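Local coordinates for protein YciF (Escherichia coli, PDB 2GS4) that is a homodimeric stress protein of the ferritin superfamily that resembles rubrerythrin and probably binds metal within its helical bundle, although its exact role is not established, at residues D8-L13 with A121-Q126; S19-L24 with G53-I58; A27-A32 with A46-T51; Y112-Y117 with E142-D147. One frame throughout, in Å; residues are numbered along the deposited sequence.

Contact 1: residues D8-L13 with A121-Q126; sequences DVFIHL and ATLAEQ
Leu123 reaches across from helix 95-126 to lie between Phe10 and the pair Val9 and Leu13 of helix 6-33. Its CB sits 3.6 Å from Phe10 CD2, the two side chains sliding past each other in opposite directions. Beyond CB, CG lies anti to the carbonyl carbon (chi1 -69°), and CD1 continues to the far helix. That methyl meets Leu13 CD1 at 3.8 Å and Val9 CG1 at 4.1 Å, and the Leu123 side chain crosses both at about a right angle. On the other part of the ring, Phe10 CE2 is 3.8 Å from Ala124 CB, and CZ is nearly as close to the same methyl. The short helical segments run antiparallel at 146°, with axes 10.1 Å apart. Leu120 and the loop residues Leu68 and Leu127 also touch the Phe10 side chain, while Thr119 of the second subunit packs on Val9. An alanine in place of Phe10 would probably open a gap beside Leu123 CB and Ala124 CB and leave the leucine freer to shift. The side chains meet through carbon alone, the Phe10 ring also lying against Ala124 N, so the junction depends on apolar fit close to the dimer partner.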
# COMPACT_ATOMS: atom_id res chain seq x y z
N ASP A 8 -12.77 -14.55 3.05
CA ASP A 8 -11.60 -14.30 3.90
C ASP A 8 -10.81 -13.12 3.34
O ASP A 8 -10.34 -12.27 4.09
CB ASP A 8 -10.65 -15.50 3.97
CG ASP A 8 -11.26 -16.73 4.62
OD1 ASP A 8 -12.01 -16.60 5.61
OD2 ASP A 8 -10.96 -17.84 4.14
N VAL A 9 -10.66 -13.07 2.02
CA VAL A 9 -9.93 -11.98 1.37
C VAL A 9 -10.65 -10.67 1.66
O VAL A 9 -10.02 -9.67 1.99
CB VAL A 9 -9.84 -12.16 -0.17
CG1 VAL A 9 -9.20 -10.92 -0.80
CG2 VAL A 9 -9.01 -13.39 -0.52
N PHE A 10 -11.97 -10.69 1.52
CA PHE A 10 -12.76 -9.49 1.78
C PHE A 10 -12.63 -9.02 3.21
O PHE A 10 -12.40 -7.82 3.45
CB PHE A 10 -14.24 -9.73 1.44
CG PHE A 10 -15.12 -8.53 1.69
CD1 PHE A 10 -15.99 -8.50 2.78
CD2 PHE A 10 -15.08 -7.42 0.84
CE1 PHE A 10 -16.80 -7.39 3.02
CE2 PHE A 10 -15.88 -6.31 1.08
CZ PHE A 10 -16.74 -6.29 2.17
N ILE A 11 -12.77 -9.93 4.18
CA ILE A 11 -12.66 -9.52 5.57
C ILE A 11 -11.25 -8.98 5.85
O ILE A 11 -11.09 -7.98 6.54
CB ILE A 11 -13.04 -10.68 6.55
CG1 ILE A 11 -13.03 -10.16 7.97
CG2 ILE A 11 -12.11 -11.87 6.39
CD1 ILE A 11 -13.85 -8.95 8.10
N HIS A 12 -10.23 -9.63 5.29
CA HIS A 12 -8.86 -9.19 5.47
C HIS A 12 -8.67 -7.76 4.96
O HIS A 12 -8.17 -6.89 5.68
CB HIS A 12 -7.89 -10.12 4.72
CG HIS A 12 -6.54 -9.53 4.49
ND1 HIS A 12 -5.62 -9.35 5.51
CD2 HIS A 12 -5.94 -9.07 3.37
CE1 HIS A 12 -4.52 -8.81 5.02
NE2 HIS A 12 -4.69 -8.63 3.72
N LEU A 13 -9.07 -7.51 3.71
CA LEU A 13 -8.92 -6.18 3.12
C LEU A 13 -9.74 -5.10 3.83
O LEU A 13 -9.31 -3.95 3.93
CB LEU A 13 -9.28 -6.22 1.63
CG LEU A 13 -8.30 -6.95 0.70
CD1 LEU A 13 -8.90 -7.05 -0.69
CD2 LEU A 13 -6.97 -6.21 0.66
N ALA A 121 -15.56 -2.72 -2.76
CA ALA A 121 -16.91 -2.61 -3.30
C ALA A 121 -17.20 -3.74 -4.30
O ALA A 121 -18.29 -4.32 -4.28
CB ALA A 121 -17.09 -1.25 -3.97
N THR A 122 -16.23 -4.05 -5.16
CA THR A 122 -16.41 -5.12 -6.15
C THR A 122 -16.50 -6.47 -5.45
O THR A 122 -17.36 -7.29 -5.78
CB THR A 122 -15.23 -5.13 -7.19
OG1 THR A 122 -15.22 -3.89 -7.91
CG2 THR A 122 -15.40 -6.26 -8.20
N LEU A 123 -15.64 -6.71 -4.46
CA LEU A 123 -15.67 -7.97 -3.72
C LEU A 123 -17.01 -8.11 -3.01
O LEU A 123 -17.65 -9.16 -3.08
CB LEU A 123 -14.53 -8.03 -2.71
CG LEU A 123 -13.13 -8.16 -3.32
CD1 LEU A 123 -12.10 -8.32 -2.21
CD2 LEU A 123 -13.08 -9.36 -4.25
N ALA A 124 -17.44 -7.06 -2.34
CA ALA A 124 -18.72 -7.09 -1.64
C ALA A 124 -19.83 -7.42 -2.64
O ALA A 124 -20.69 -8.25 -2.37
CB ALA A 124 -19.00 -5.75 -0.96
N GLU A 125 -19.80 -6.77 -3.80
CA GLU A 125 -20.81 -7.02 -4.82
C GLU A 125 -20.80 -8.47 -5.27
O GLU A 125 -21.85 -9.11 -5.38
CB GLU A 125 -20.59 -6.14 -6.04
CG GLU A 125 -21.55 -4.98 -6.13
CD GLU A 125 -21.34 -4.14 -7.37
OE1 GLU A 125 -20.26 -3.54 -7.50
OE2 GLU A 125 -22.26 -4.09 -8.21
N GLN A 126 -19.61 -8.98 -5.53
CA GLN A 126 -19.44 -10.35 -5.98
C GLN A 126 -19.77 -11.39 -4.91
O GLN A 126 -19.99 -12.56 -5.23
CB GLN A 126 -18.02 -10.54 -6.52
CG GLN A 126 -17.83 -9.91 -7.89
CD GLN A 126 -18.42 -10.77 -9.00
OE1 GLN A 126 -17.80 -11.74 -9.44
NE2 GLN A 126 -19.62 -10.43 -9.45

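Contact 2: residues S19-L24 with G53-I58; sequences SAEKQL and GQIERI
Glu21 and Ile55 form the middle of a buried antiparallel helix-helix contact, in which helix 6-33 packs on helix 38-63 within the four-helix bundle. The segment axes are 9.9 Å apart and their directions differ by 158°. Glu21 CB rests 3.6 Å from Ile55 CG1, and Ile55 CD1 extends beyond it against the backbone of Glu21 and Lys22. The aliphatic CD of Lys22 passes 4.2 Å from the same Ile55 CD1. One turn along, Ile58 CD1 approaches Glu21 CG at 4.2 Å. The Glu21 chain is bent at chi2 (-72°), which places CD out of line with the first part of the side chain. The Glu21 and Gln54 side chains cross at about a right angle, with carboxylate and amide planes 49° apart. Glu21 OE2 and Gln54 OE1 stand 3.4 Å apart, two acceptors without a bond between them. A water lies 2.8 Å from Glu21 OE1 and also next to Gln54 OE1, but that second approach is too short for a secure bridge. Outside the segments, Tyr117 OH is hydrogen-bonded to Glu21 OE2, while Gln54 NE2 is bonded to Glu143 and Glu142. An alanine in place of Glu21 would probably leave the Tyr117 hydroxyl without this mate and Ile58 CD1 less closely packed, while the CB contact with Ile55 remained. The contact thus turns from apolar at Ile55 to polar at Gln54, bringing a buried carboxylate into the inside of the bundle.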
# COMPACT_ATOMS: atom_id res chain seq x y z
N SER A 19 -8.05 -0.22 9.64
CA SER A 19 -6.81 0.25 10.24
C SER A 19 -6.30 1.50 9.54
O SER A 19 -5.89 2.46 10.19
CB SER A 19 -5.74 -0.86 10.20
OG SER A 19 -4.44 -0.35 10.45
N ALA A 20 -6.34 1.51 8.21
CA ALA A 20 -5.88 2.65 7.43
C ALA A 20 -6.63 3.94 7.77
O ALA A 20 -6.02 4.99 7.91
CB ALA A 20 -6.02 2.35 5.93
N GLU A 21 -7.95 3.84 7.88
CA GLU A 21 -8.77 5.00 8.21
C GLU A 21 -8.45 5.50 9.61
O GLU A 21 -8.38 6.71 9.86
CB GLU A 21 -10.26 4.62 8.10
CG GLU A 21 -10.69 4.18 6.70
CD GLU A 21 -10.75 5.33 5.70
OE1 GLU A 21 -10.03 6.34 5.90
OE2 GLU A 21 -11.51 5.23 4.72
N LYS A 22 -8.23 4.55 10.52
CA LYS A 22 -7.90 4.82 11.91
C LYS A 22 -6.62 5.66 11.95
O LYS A 22 -6.55 6.70 12.61
CB LYS A 22 -7.65 3.50 12.64
CG LYS A 22 -8.18 3.42 14.05
CD LYS A 22 -9.67 3.12 14.08
CE LYS A 22 -10.20 3.21 15.50
NZ LYS A 22 -11.68 3.30 15.54
N GLN A 23 -5.60 5.20 11.24
CA GLN A 23 -4.32 5.90 11.18
C GLN A 23 -4.53 7.22 10.46
O GLN A 23 -3.96 8.24 10.86
CB GLN A 23 -3.28 5.07 10.42
CG GLN A 23 -3.07 3.67 10.96
CD GLN A 23 -2.04 2.90 10.15
OE1 GLN A 23 -0.94 3.38 9.92
NE2 GLN A 23 -2.40 1.70 9.72
N LEU A 24 -5.34 7.22 9.41
CA LEU A 24 -5.55 8.45 8.67
C LEU A 24 -6.10 9.58 9.56
O LEU A 24 -5.69 10.73 9.42
CB LEU A 24 -6.46 8.21 7.46
CG LEU A 24 -6.29 9.18 6.28
CD1 LEU A 24 -4.81 9.37 5.94
CD2 LEU A 24 -7.05 8.67 5.07
N GLY A 53 -16.40 9.72 9.53
CA GLY A 53 -17.68 9.26 9.02
C GLY A 53 -17.55 7.95 8.26
O GLY A 53 -18.45 7.11 8.30
N GLN A 54 -16.44 7.78 7.55
CA GLN A 54 -16.21 6.57 6.78
C GLN A 54 -15.96 5.38 7.69
O GLN A 54 -16.30 4.24 7.35
CB GLN A 54 -15.05 6.80 5.79
CG GLN A 54 -15.42 7.86 4.75
CD GLN A 54 -14.25 8.41 3.95
OE1 GLN A 54 -13.09 8.20 4.29
NE2 GLN A 54 -14.57 9.16 2.89
N ILE A 55 -15.38 5.62 8.87
CA ILE A 55 -15.16 4.53 9.78
C ILE A 55 -16.56 4.08 10.25
O ILE A 55 -16.82 2.89 10.36
CB ILE A 55 -14.27 4.94 10.98
CG1 ILE A 55 -12.85 5.21 10.46
CG2 ILE A 55 -14.24 3.83 12.03
CD1 ILE A 55 -11.85 5.65 11.52
N GLU A 56 -17.46 5.03 10.49
CA GLU A 56 -18.81 4.64 10.92
C GLU A 56 -19.45 3.79 9.83
O GLU A 56 -20.16 2.82 10.13
CB GLU A 56 -19.68 5.87 11.19
CG GLU A 56 -19.21 6.71 12.37
CD GLU A 56 -19.25 5.95 13.68
OE1 GLU A 56 -18.40 6.24 14.54
OE2 GLU A 56 -20.13 5.09 13.84
N ARG A 57 -19.21 4.15 8.58
CA ARG A 57 -19.80 3.39 7.48
C ARG A 57 -19.24 1.96 7.46
O ARG A 57 -19.96 1.03 7.09
CB ARG A 57 -19.53 4.10 6.15
CG ARG A 57 -20.43 3.63 5.01
CD ARG A 57 -20.33 4.57 3.82
NE ARG A 57 -20.91 5.88 4.11
CZ ARG A 57 -20.38 7.03 3.71
NH1 ARG A 57 -20.97 8.18 4.01
NH2 ARG A 57 -19.24 7.03 3.03
N ILE A 58 -17.98 1.78 7.86
CA ILE A 58 -17.40 0.45 7.91
C ILE A 58 -18.11 -0.38 8.99
O ILE A 58 -18.29 -1.58 8.83
CB ILE A 58 -15.86 0.48 8.20
CG1 ILE A 58 -15.09 1.00 6.97
CG2 ILE A 58 -15.36 -0.91 8.56
CD1 ILE A 58 -13.60 1.23 7.23
O HOH W 1 -10.69 8.65 4.43

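Contact 3: residues A27-A32 with A46-T51; sequences ALAKLA and AHLEET
Leu28 CD1 pushes into the surface formed by His47, Leu48 and Thr51. The methyl lies 3.4 Å from Thr51 OG1, 3.7 Å from Leu48 CA and 3.8 Å from His47 ND1, and CD2 of the same leucine is also near that ring nitrogen. Leu28 CG stands anti to the carbonyl carbon (chi1 -66°), and a chi2 of 168° then places CD1 against all three residues, while CB stays opposite Leu48 CB at 3.9 Å. On the outer flank, Leu48 turns its CD2 to Ala29 CB, 4.0 Å away. These segments belong to helices 6-33 and 38-63, consecutive in the chain, which make an antiparallel helical hairpin of the ferritin-like bundle. Their local axes are 9.0 Å apart at 168°, and Leu28 and Leu48 come closest in the backbone.

The Thr51 hydroxyl that Leu28 touches is itself fixed one turn back: OG1 donates to His47 O at 2.8 Å, from above the carbonyl plane. Thr51 N reaches that same oxygen from the opposite face, and the two donors grip it between them. OG1 also stands 3.6 Å above one face of the His47 ring, offset toward its rim. Further out, His47 NE2 is hydrogen-bonded to Glu143 OE1 of helix 130-159, which ties the imidazole down from its far end. Glu50 of helix 38-63 is hydrogen-bonded through OE1 to Thr146 OG1 of helix 130-159.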
# COMPACT_ATOMS: atom_id res chain seq x y z
N ALA A 27 -3.23 11.32 11.21
CA ALA A 27 -2.45 11.99 10.17
C ALA A 27 -3.09 13.26 9.62
O ALA A 27 -2.41 14.26 9.41
CB ALA A 27 -2.17 11.02 9.03
N LEU A 28 -4.40 13.24 9.38
CA LEU A 28 -5.08 14.40 8.84
C LEU A 28 -5.09 15.60 9.79
O LEU A 28 -5.02 16.74 9.35
CB LEU A 28 -6.50 14.02 8.40
CG LEU A 28 -6.55 13.03 7.23
CD1 LEU A 28 -7.96 12.47 7.06
CD2 LEU A 28 -6.09 13.72 5.96
N ALA A 29 -5.19 15.35 11.10
CA ALA A 29 -5.19 16.45 12.06
C ALA A 29 -3.81 17.10 12.02
O ALA A 29 -3.69 18.33 12.11
CB ALA A 29 -5.48 15.93 13.46
N LYS A 30 -2.76 16.28 11.89
CA LYS A 30 -1.41 16.81 11.81
C LYS A 30 -1.25 17.58 10.50
O LYS A 30 -0.69 18.68 10.48
CB LYS A 30 -0.35 15.69 11.88
CG LYS A 30 -0.12 15.03 13.25
CD LYS A 30 1.20 14.22 13.23
CE LYS A 30 1.45 13.41 14.51
NZ LYS A 30 2.83 12.83 14.58
N LEU A 31 -1.73 17.02 9.39
CA LEU A 31 -1.60 17.71 8.11
C LEU A 31 -2.29 19.06 8.13
O LEU A 31 -1.76 20.03 7.60
CB LEU A 31 -2.15 16.88 6.96
CG LEU A 31 -1.30 15.71 6.48
CD1 LEU A 31 -2.14 14.86 5.56
CD2 LEU A 31 -0.05 16.23 5.76
N ALA A 32 -3.48 19.13 8.73
CA ALA A 32 -4.19 20.39 8.76
C ALA A 32 -3.37 21.48 9.46
O ALA A 32 -3.48 22.65 9.11
CB ALA A 32 -5.55 20.21 9.44
N ALA A 46 -11.56 19.02 6.66
CA ALA A 46 -12.80 18.50 6.12
C ALA A 46 -12.66 17.00 5.91
O ALA A 46 -13.57 16.24 6.23
CB ALA A 46 -13.14 19.19 4.80
N HIS A 47 -11.52 16.56 5.38
CA HIS A 47 -11.33 15.13 5.14
C HIS A 47 -11.22 14.35 6.45
O HIS A 47 -11.58 13.17 6.51
CB HIS A 47 -10.09 14.87 4.29
CG HIS A 47 -10.04 13.49 3.71
ND1 HIS A 47 -8.86 12.86 3.38
CD2 HIS A 47 -11.03 12.61 3.41
CE1 HIS A 47 -9.13 11.66 2.90
NE2 HIS A 47 -10.43 11.48 2.91
N LEU A 48 -10.72 15.02 7.49
CA LEU A 48 -10.58 14.39 8.80
C LEU A 48 -11.98 14.02 9.31
O LEU A 48 -12.18 12.95 9.89
CB LEU A 48 -9.92 15.36 9.79
CG LEU A 48 -10.07 14.99 11.27
CD1 LEU A 48 -9.66 13.54 11.48
CD2 LEU A 48 -9.23 15.92 12.14
N GLU A 49 -12.93 14.92 9.09
CA GLU A 49 -14.30 14.66 9.52
C GLU A 49 -14.93 13.57 8.67
O GLU A 49 -15.51 12.63 9.20
CB GLU A 49 -15.11 15.95 9.45
CG GLU A 49 -14.58 17.01 10.40
CD GLU A 49 -14.41 16.47 11.80
OE1 GLU A 49 -13.52 16.96 12.53
OE2 GLU A 49 -15.16 15.55 12.19
N GLU A 50 -14.79 13.69 7.35
CA GLU A 50 -15.32 12.69 6.43
C GLU A 50 -14.74 11.30 6.74
O GLU A 50 -15.44 10.30 6.61
CB GLU A 50 -15.04 13.14 4.98
CG GLU A 50 -15.17 12.07 3.89
CD GLU A 50 -14.84 12.62 2.49
OE1 GLU A 50 -14.10 11.94 1.74
OE2 GLU A 50 -15.33 13.72 2.15
N THR A 51 -13.48 11.24 7.16
CA THR A 51 -12.85 9.96 7.48
C THR A 51 -13.46 9.32 8.72
O THR A 51 -13.61 8.09 8.78
CB THR A 51 -11.30 10.09 7.66
OG1 THR A 51 -10.70 10.51 6.43
CG2 THR A 51 -10.69 8.74 8.07

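Contact 4: residues Y112-Y117 with E142-D147; sequences YEIASY and EEKATD
Ile114 supplies the apolar part of this contact, lying against Glu143, Lys144 and Asp147 of helix 130-159. Its CG1 meets Glu143 CB at 3.8 Å. The terminal CD1 goes on to the aliphatic CG of Lys144, 3.9 Å away, and is equally near the Lys144 CA. It also comes within 3.9 Å of Asp147 OD2, a packing approach of a methyl to a carboxylate. CG1 of the isoleucine is anti to its carbonyl carbon (chi1 -72°), and the chain is extended at chi2, which brings CD1 to Glu143 O and Lys144 CA.

The acidic part is a pair of buried glutamates. Glu143 OE2 lies 3.8 Å from Glu113 CB, and 4.3 Å from Glu113 OE1, like charges that come near without touching. The two carboxylate planes are turned 82° to each other, almost perpendicular. Both side chains are bent at chi2. Glu113 OE1 also lies at the edge of the Tyr117 ring, in its plane. More acidic oxygens stand close by from outside the segments: Glu110 OE1 is near Glu143 OE2, and Glu21 OE2 is near Glu113 OE1. Glu143 OE1, for its part, keeps its bond to Gln54 NE2.

In the backbone, the segments run antiparallel at 159° with axes 9.4 Å apart, joining helices 95-126 and 130-159. Clustered carboxylates with a histidine, His47, beside them inside a four-helix bundle are consistent with a metal site as in rubrerythrin.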
# COMPACT_ATOMS: atom_id res chain seq x y z
N TYR A 112 -4.26 5.40 -2.99
CA TYR A 112 -4.38 4.16 -2.23
C TYR A 112 -5.82 3.91 -1.76
O TYR A 112 -6.34 2.82 -1.92
CB TYR A 112 -3.46 4.21 -1.01
CG TYR A 112 -3.50 2.97 -0.14
CD1 TYR A 112 -2.78 1.83 -0.48
CD2 TYR A 112 -4.25 2.95 1.03
CE1 TYR A 112 -2.79 0.70 0.34
CE2 TYR A 112 -4.28 1.83 1.86
CZ TYR A 112 -3.54 0.71 1.50
OH TYR A 112 -3.53 -0.39 2.33
N GLU A 113 -6.45 4.92 -1.17
CA GLU A 113 -7.81 4.73 -0.67
C GLU A 113 -8.82 4.39 -1.75
O GLU A 113 -9.61 3.46 -1.60
CB GLU A 113 -8.24 5.97 0.11
CG GLU A 113 -7.45 6.14 1.40
CD GLU A 113 -7.95 5.23 2.51
OE1 GLU A 113 -8.95 5.60 3.16
OE2 GLU A 113 -7.36 4.15 2.73
N ILE A 114 -8.77 5.12 -2.86
CA ILE A 114 -9.66 4.88 -3.98
C ILE A 114 -9.52 3.44 -4.49
O ILE A 114 -10.52 2.73 -4.64
CB ILE A 114 -9.39 5.91 -5.10
CG1 ILE A 114 -9.92 7.27 -4.65
CG2 ILE A 114 -10.00 5.45 -6.41
CD1 ILE A 114 -9.49 8.44 -5.52
N ALA A 115 -8.29 3.01 -4.74
CA ALA A 115 -8.06 1.65 -5.21
C ALA A 115 -8.56 0.64 -4.18
O ALA A 115 -9.10 -0.41 -4.55
CB ALA A 115 -6.56 1.44 -5.49
N SER A 116 -8.38 0.94 -2.89
CA SER A 116 -8.83 0.06 -1.81
C SER A 116 -10.35 -0.13 -1.80
O SER A 116 -10.85 -1.25 -1.72
CB SER A 116 -8.40 0.60 -0.44
OG SER A 116 -7.08 0.22 -0.09
N TYR A 117 -11.08 0.97 -1.85
CA TYR A 117 -12.53 0.90 -1.82
C TYR A 117 -13.11 0.37 -3.13
O TYR A 117 -14.18 -0.23 -3.14
CB TYR A 117 -13.11 2.28 -1.47
CG TYR A 117 -13.11 2.53 0.02
CD1 TYR A 117 -14.09 1.98 0.84
CD2 TYR A 117 -12.10 3.29 0.62
CE1 TYR A 117 -14.08 2.19 2.22
CE2 TYR A 117 -12.07 3.49 2.00
CZ TYR A 117 -13.07 2.95 2.79
OH TYR A 117 -13.07 3.17 4.15
N GLU A 142 -16.68 9.55 -2.28
CA GLU A 142 -16.24 10.67 -1.46
C GLU A 142 -14.74 10.86 -1.61
O GLU A 142 -14.24 11.98 -1.68
CB GLU A 142 -16.59 10.44 0.02
CG GLU A 142 -18.08 10.56 0.34
CD GLU A 142 -18.37 10.30 1.81
OE1 GLU A 142 -17.53 9.65 2.48
OE2 GLU A 142 -19.44 10.73 2.28
N GLU A 143 -14.01 9.75 -1.65
CA GLU A 143 -12.56 9.81 -1.80
C GLU A 143 -12.19 10.36 -3.16
O GLU A 143 -11.20 11.09 -3.30
CB GLU A 143 -11.95 8.42 -1.60
CG GLU A 143 -12.05 7.94 -0.16
CD GLU A 143 -11.49 8.95 0.83
OE1 GLU A 143 -12.29 9.67 1.46
OE2 GLU A 143 -10.25 9.03 0.96
N LYS A 144 -12.99 10.03 -4.17
CA LYS A 144 -12.74 10.55 -5.51
C LYS A 144 -12.97 12.07 -5.49
O LYS A 144 -12.17 12.83 -6.03
CB LYS A 144 -13.64 9.87 -6.54
CG LYS A 144 -13.15 8.47 -6.95
CD LYS A 144 -14.07 7.82 -7.99
CE LYS A 144 -13.60 6.42 -8.37
NZ LYS A 144 -14.55 5.74 -9.30
N ALA A 145 -14.04 12.51 -4.83
CA ALA A 145 -14.31 13.95 -4.75
C ALA A 145 -13.22 14.64 -3.93
O ALA A 145 -12.82 15.76 -4.24
CB ALA A 145 -15.68 14.21 -4.14
N THR A 146 -12.75 13.97 -2.88
CA THR A 146 -11.70 14.55 -2.06
C THR A 146 -10.45 14.70 -2.92
O THR A 146 -9.76 15.71 -2.86
CB THR A 146 -11.41 13.67 -0.81
OG1 THR A 146 -12.55 13.69 0.06
CG2 THR A 146 -10.20 14.17 -0.05
N ASP A 147 -10.18 13.70 -3.76
CA ASP A 147 -9.02 13.77 -4.63
C ASP A 147 -9.15 14.92 -5.64
O ASP A 147 -8.18 15.65 -5.87
CB ASP A 147 -8.81 12.44 -5.36
CG ASP A 147 -7.36 12.20 -5.73
OD1 ASP A 147 -6.47 12.86 -5.13
OD2 ASP A 147 -7.09 11.35 -6.60

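How the contacts relate
Contacts 2, 3 and 4 gather around the inside of the bundle, with centres 11 Å (2 and 3), 13 Å (2 and 4) and 14 Å (3 and 4) apart. Contacts 2 and 3 lie successively on the same helix pair. Contact 4 faces both from the second helix pair, through probable hydrogen bonds: Glu21 OE2 to Tyr117 OH (2.6 Å) and Gln54 NE2 to Glu143 OE1 (2.7 Å) from contact 2, and His47 NE2 to Glu143 OE1 (3.0 Å) from contact 3, in the acidic interior where a metal probably binds. Contact 1 joins the pairs at one end, 16 Å from contact 2 and 26 Å from contact 3, centre to centre. Contacts 1 and 4 both touch the second subunit.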